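Local coordinates for HIAXHD3 (PDB 3ZXK), which hydrolyses alpha-L-arabinofuranosyl linkages as a family GH43 glycoside hydrolase, probably removing arabinose side chains from xylan, at residues Ala85-Arg89 with Ala194-Lys198; Gly391-Asp396 with Lys518-Val524. One frame throughout, in Å; residues are numbered along the deposited sequence.

Contact 1: residues Ala85-Arg89 with Ala194-Lys198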
loop_
_atom_site.group_PDB
_atom_site.type_symbol
_atom_site.label_atom_id
_atom_site.label_comp_id
_atom_site.label_asym_id
_atom_site.label_seq_id
_atom_site.Cartn_x
_atom_site.Cartn_y
_atom_site.Cartn_z
ATOM N N ALA A 85 -4.033 -7.961 5.991
ATOM C CA ALA A 85 -4.894 -7.024 6.715
ATOM C C ALA A 85 -4.481 -6.935 8.176
ATOM O O ALA A 85 -4.388 -7.977 8.865
ATOM C CB ALA A 85 -6.359 -7.415 6.594
ATOM N N SER A 86 -4.224 -5.706 8.610
ATOM C CA SER A 86 -3.721 -5.423 9.958
ATOM C C SER A 86 -4.517 -4.298 10.606
ATOM O O SER A 86 -5.640 -4.012 10.176
ATOM C CB SER A 86 -2.223 -5.138 9.857
ATOM O OG SER A 86 -1.589 -6.217 9.177
ATOM N N THR A 87 -4.018 -3.702 11.678
ATOM C CA THR A 87 -4.864 -2.751 12.393
ATOM C C THR A 87 -4.016 -1.708 13.117
ATOM O O THR A 87 -2.902 -1.995 13.526
ATOM C CB THR A 87 -5.828 -3.494 13.363
ATOM O OG1 THR A 87 -6.744 -2.555 13.913
ATOM C CG2 THR A 87 -5.079 -4.183 14.493
ATOM N N LEU A 88 -4.591 -0.515 13.272
ATOM C CA LEU A 88 -3.925 0.631 13.897
ATOM C C LEU A 88 -4.959 1.442 14.654
ATOM O O LEU A 88 -6.055 1.684 14.131
ATOM C CB LEU A 88 -3.338 1.553 12.839
ATOM C CG LEU A 88 -2.620 2.822 13.304
ATOM C CD1 LEU A 88 -1.311 2.406 13.961
ATOM C CD2 LEU A 88 -2.302 3.729 12.126
ATOM N N ARG A 89 -4.608 1.888 15.862
ATOM C CA ARG A 89 -5.439 2.852 16.622
ATOM C C ARG A 89 -4.545 3.750 17.442
ATOM O O ARG A 89 -3.414 3.406 17.739
ATOM C CB ARG A 89 -6.479 2.181 17.556
ATOM C CG ARG A 89 -7.576 1.348 16.867
ATOM C CD ARG A 89 -8.626 2.236 16.202
ATOM N NE ARG A 89 -9.511 1.521 15.287
ATOM C CZ ARG A 89 -10.728 1.048 15.588
ATOM N NH1 ARG A 89 -11.275 1.175 16.810
ATOM N NH2 ARG A 89 -11.410 0.422 14.646
ATOM N N ALA A 194 -12.098 -8.251 9.870
ATOM C CA ALA A 194 -12.610 -7.578 11.062
ATOM C C ALA A 194 -12.048 -6.169 11.329
ATOM O O ALA A 194 -10.840 -5.930 11.286
ATOM C CB ALA A 194 -12.440 -8.473 12.304
ATOM N N ARG A 195 -12.971 -5.252 11.618
ATOM C CA ARG A 195 -12.660 -3.966 12.237
ATOM C C ARG A 195 -13.591 -3.870 13.433
ATOM O O ARG A 195 -14.766 -4.294 13.334
ATOM C CB ARG A 195 -12.848 -2.793 11.258
ATOM C CG ARG A 195 -11.565 -2.361 10.535
ATOM C CD ARG A 195 -11.236 -3.299 9.405
ATOM N NE ARG A 195 -9.955 -2.914 8.815
ATOM C CZ ARG A 195 -8.766 -3.258 9.307
ATOM N NH1 ARG A 195 -8.685 -3.987 10.415
ATOM N NH2 ARG A 195 -7.660 -2.908 8.670
ATOM N N MET A 196 -13.116 -3.348 14.560
ATOM C CA MET A 196 -13.915 -3.376 15.795
ATOM C C MET A 196 -14.160 -1.962 16.361
ATOM O O MET A 196 -13.244 -1.116 16.359
ATOM C CB MET A 196 -13.252 -4.278 16.848
ATOM C CG MET A 196 -14.140 -4.562 18.071
ATOM S SD MET A 196 -13.347 -5.800 19.114
ATOM C CE MET A 196 -14.581 -6.109 20.373
ATOM N N TYR A 197 -15.392 -1.718 16.836
ATOM C CA TYR A 197 -15.801 -0.370 17.251
ATOM C C TYR A 197 -16.634 -0.383 18.523
ATOM O O TYR A 197 -17.383 -1.332 18.798
ATOM C CB TYR A 197 -16.638 0.299 16.160
ATOM C CG TYR A 197 -15.958 0.310 14.798
ATOM C CD1 TYR A 197 -15.045 1.327 14.445
ATOM C CD2 TYR A 197 -16.207 -0.707 13.881
ATOM C CE1 TYR A 197 -14.400 1.317 13.215
ATOM C CE2 TYR A 197 -15.572 -0.730 12.645
ATOM C CZ TYR A 197 -14.684 0.311 12.294
ATOM O OH TYR A 197 -13.999 0.340 11.060
ATOM N N LYS A 198 -16.518 0.691 19.283
ATOM C CA LYS A 198 -17.405 0.959 20.415
ATOM C C LYS A 198 -18.120 2.251 20.048
ATOM O O LYS A 198 -17.492 3.300 19.891
ATOM C CB LYS A 198 -16.580 1.103 21.701
ATOM C CG LYS A 198 -17.353 1.568 22.924
ATOM C CD LYS A 198 -18.274 0.492 23.458
ATOM C CE LYS A 198 -18.840 0.885 24.813
ATOM N NZ LYS A 198 -17.750 1.007 25.817
#

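Contact 2: residues Gly391-Asp396 with Lys518-Val524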
loop_
_atom_site.group_PDB
_atom_site.type_symbol
_atom_site.label_atom_id
_atom_site.label_comp_id
_atom_site.label_asym_id
_atom_site.label_seq_id
_atom_site.Cartn_x
_atom_site.Cartn_y
_atom_site.Cartn_z
ATOM N N GLY A 391 28.645 4.722 -13.556
ATOM C CA GLY A 391 29.240 3.772 -12.614
ATOM C C GLY A 391 28.903 2.307 -12.841
ATOM O O GLY A 391 29.347 1.448 -12.065
ATOM N N MET A 392 28.109 2.004 -13.874
ATOM C CA MET A 392 27.835 0.588 -14.171
ATOM C C MET A 392 29.090 -0.187 -14.549
ATOM O O MET A 392 29.996 0.350 -15.213
ATOM C CB MET A 392 26.815 0.440 -15.283
ATOM C CG MET A 392 25.465 0.972 -14.873
ATOM S SD MET A 392 24.231 0.771 -16.165
ATOM C CE MET A 392 23.745 -0.932 -15.940
ATOM N N ARG A 393 29.145 -1.440 -14.117
ATOM C CA ARG A 393 30.265 -2.330 -14.451
ATOM C C ARG A 393 29.789 -3.484 -15.334
ATOM O O ARG A 393 28.574 -3.711 -15.464
ATOM C CB ARG A 393 30.924 -2.828 -13.153
ATOM C CG ARG A 393 31.648 -1.703 -12.424
ATOM C CD ARG A 393 32.331 -2.143 -11.138
ATOM N NE ARG A 393 33.585 -2.859 -11.392
ATOM C CZ ARG A 393 34.787 -2.286 -11.497
ATOM N NH1 ARG A 393 34.930 -0.969 -11.363
ATOM N NH2 ARG A 393 35.854 -3.036 -11.742
ATOM N N ASP A 394 30.730 -4.209 -15.938
ATOM C CA ASP A 394 30.398 -5.351 -16.788
ATOM C C ASP A 394 29.353 -6.305 -16.148
ATOM O O ASP A 394 29.513 -6.811 -15.032
ATOM C CB ASP A 394 31.693 -6.082 -17.112
ATOM C CG ASP A 394 31.515 -7.235 -18.095
ATOM O OD1 ASP A 394 30.556 -7.230 -18.884
ATOM O OD2 ASP A 394 32.365 -8.164 -18.051
ATOM N N GLY A 395 28.278 -6.539 -16.891
ATOM C CA GLY A 395 27.190 -7.413 -16.487
ATOM C C GLY A 395 26.067 -6.715 -15.734
ATOM O O GLY A 395 25.081 -7.338 -15.404
ATOM N N ASP A 396 26.203 -5.421 -15.447
ATOM C CA ASP A 396 25.174 -4.716 -14.690
ATOM C C ASP A 396 23.941 -4.427 -15.545
ATOM O O ASP A 396 24.034 -4.245 -16.783
ATOM C CB ASP A 396 25.699 -3.410 -14.102
ATOM C CG ASP A 396 26.716 -3.616 -12.954
ATOM O OD1 ASP A 396 26.946 -4.768 -12.577
ATOM O OD2 ASP A 396 27.317 -2.622 -12.479
ATOM N N LYS A 518 27.286 -10.573 -13.107
ATOM C CA LYS A 518 28.662 -11.057 -12.985
ATOM C C LYS A 518 29.230 -10.866 -11.603
ATOM O O LYS A 518 29.611 -11.836 -10.960
ATOM C CB LYS A 518 29.562 -10.357 -13.997
ATOM C CG LYS A 518 29.324 -10.822 -15.415
ATOM C CD LYS A 518 30.262 -10.120 -16.380
ATOM C CE LYS A 518 30.141 -10.716 -17.772
ATOM N NZ LYS A 518 30.416 -12.175 -17.736
ATOM N N SER A 519 29.319 -9.612 -11.163
ATOM C CA SER A 519 29.935 -9.300 -9.875
ATOM C C SER A 519 29.493 -7.955 -9.351
ATOM O O SER A 519 29.098 -7.108 -10.116
ATOM C CB SER A 519 31.453 -9.310 -10.014
ATOM O OG SER A 519 31.875 -8.081 -10.549
ATOM N N LEU A 520 29.589 -7.762 -8.043
ATOM C CA LEU A 520 29.251 -6.476 -7.462
ATOM C C LEU A 520 30.354 -5.443 -7.686
ATOM O O LEU A 520 31.426 -5.775 -8.178
ATOM C CB LEU A 520 28.935 -6.626 -5.975
ATOM C CG LEU A 520 27.944 -7.734 -5.625
ATOM C CD1 LEU A 520 27.777 -7.770 -4.111
ATOM C CD2 LEU A 520 26.586 -7.528 -6.304
ATOM N N GLY A 521 30.062 -4.195 -7.347
ATOM C CA GLY A 521 31.036 -3.110 -7.474
ATOM C C GLY A 521 30.495 -1.944 -8.271
ATOM O O GLY A 521 30.968 -0.806 -8.108
ATOM N N GLY A 522 29.502 -2.221 -9.122
ATOM C CA GLY A 522 28.853 -1.178 -9.933
ATOM C C GLY A 522 27.855 -0.348 -9.165
ATOM O O GLY A 522 27.387 -0.739 -8.077
ATOM N N GLU A 523 27.557 0.828 -9.700
ATOM C CA GLU A 523 26.523 1.689 -9.113
ATOM C C GLU A 523 25.945 2.646 -10.130
ATOM O O GLU A 523 26.578 2.996 -11.148
ATOM C CB GLU A 523 27.059 2.465 -7.893
ATOM C CG GLU A 523 28.024 3.576 -8.225
ATOM C CD GLU A 523 28.611 4.193 -6.960
ATOM O OE1 GLU A 523 29.161 3.459 -6.117
ATOM O OE2 GLU A 523 28.534 5.417 -6.786
ATOM N N VAL A 524 24.720 3.061 -9.845
ATOM C CA VAL A 524 24.090 4.120 -10.569
ATOM C C VAL A 524 23.616 5.174 -9.591
ATOM O O VAL A 524 23.461 4.910 -8.397
ATOM C CB VAL A 524 22.922 3.603 -11.455
ATOM C CG1 VAL A 524 23.397 2.507 -12.415
ATOM C CG2 VAL A 524 21.752 3.145 -10.617
HETATM O O HOH W 1 31.520 1.675 -10.332
HETATM O O HOH W 2 31.432 -6.865 -13.109
HETATM O O HOH W 3 28.312 -4.488 -10.111
#

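Contact 1: residues Ala85-Arg89 with Ala194-Lys198
Two arginines reach across the core of the five-bladed beta-propeller of family 43, R195 to the carbonyl oxygen of S86 and R89 to that of M196. Strands 87-91 and 192-199 are each the first strand of a four- or five-stranded sheet, a blade. Their short segments here run 9.3 Å apart at an angle of 23°, too far for backbone pairing, so long side chains with several N-H groups suit the gap. R195 grips S86 O end-on with two nitrogens, NH2 at 2.8 Å and NH1 at 3.1 Å, and the oxygen lies in the guanidinium plane. A bend at chi2 (78°) carries the guanidinium to S86 and leaves NH1 3.0 Å from A194 O, to which it also donates; NE is taken by L20 O. A leucine in place of R195 has no side-chain N-H to offer, and the carbonyl oxygens of S86, A194 and L20 would probably be left without these mates. E21 probably offsets part of the positive charge here: it makes a salt bridge with R89 NH2 and a hydrogen bond with T87 OG1, a hydroxyl that also meets L146 N. Y197 sends its OH to I252 N, tying in the last blade, while its CE1 lies 3.4 Å from R89 NH2. That same NH2 donates to M196 O over 2.9 Å, and NH1 adds a weak bond to this oxygen.

Contact 2: residues Gly391-Asp396 with Lys518-Val524
G391 meets E523 where two neighbouring connections run between the sheets of a concanavalin A-like beta-sandwich. One joins strand 380-388 to strand 396-403, the other strand 509-516 to strand 523-533, each passing from one sheet to the other. G391 O accepts from E523 N at 3.0 Å, the N-H coming from above the carbonyl plane, and water 1 lies 2.8 Å from G391 O. Glycine suits the place because a beta carbon would collide with E523 O. M392 turns inward: its CG packs on V524 CG1 at 3.6 Å, and both apolar side chains rest on A398, a suitable end for the hydrophobic filling between the sheets. R393 lays its methylenes over the opposing backbone, with CD 3.4 Å from G521 C, and opens a type II beta turn that closes at D396. D394 has its CG swung anti to the backbone N (chi1 -175°), which brings OD2 within 3.3 Å of K518 CD. The lysine's NZ stays 4.5 Å from OD2, beyond a salt bridge, and the aspartate's OD1 is taken by G416 N. Water 2 links D394 O to S519 OG. G395, with phi 91°, fills the third position of the turn, where a side chain would jam against the preceding carbonyl and strike K518 CG. D396 finishes the turn and splits its carboxylate between two tasks. OD2 accepts from R393 N at 2.7 Å, bracing the turn, and leaves no room for a beta carbon on G522. OD1 takes a proton from water 3, which gives another to S519 O and accepts from G522 N at 2.7 Å.

In the fold
Contact 1 belongs to the propeller and contact 2 to the C-terminal sandwich; their centres are 46 Å apart, on opposite sides of the chain's centre, and their nearest atoms are separated by about 32 Å. Along the chain they follow in series, so neither encloses the other. Contact 1 lies near the glycan pocket: the R195 side chain is about 11 Å from the bound arabinofuranose, and W84 and E192, two pocket residues, stand just ahead of its segments in sequence. Contact 2 lies about 31 Å out from the chain's centre. The sandwich nevertheless shares in the pocket, through F469 and W502.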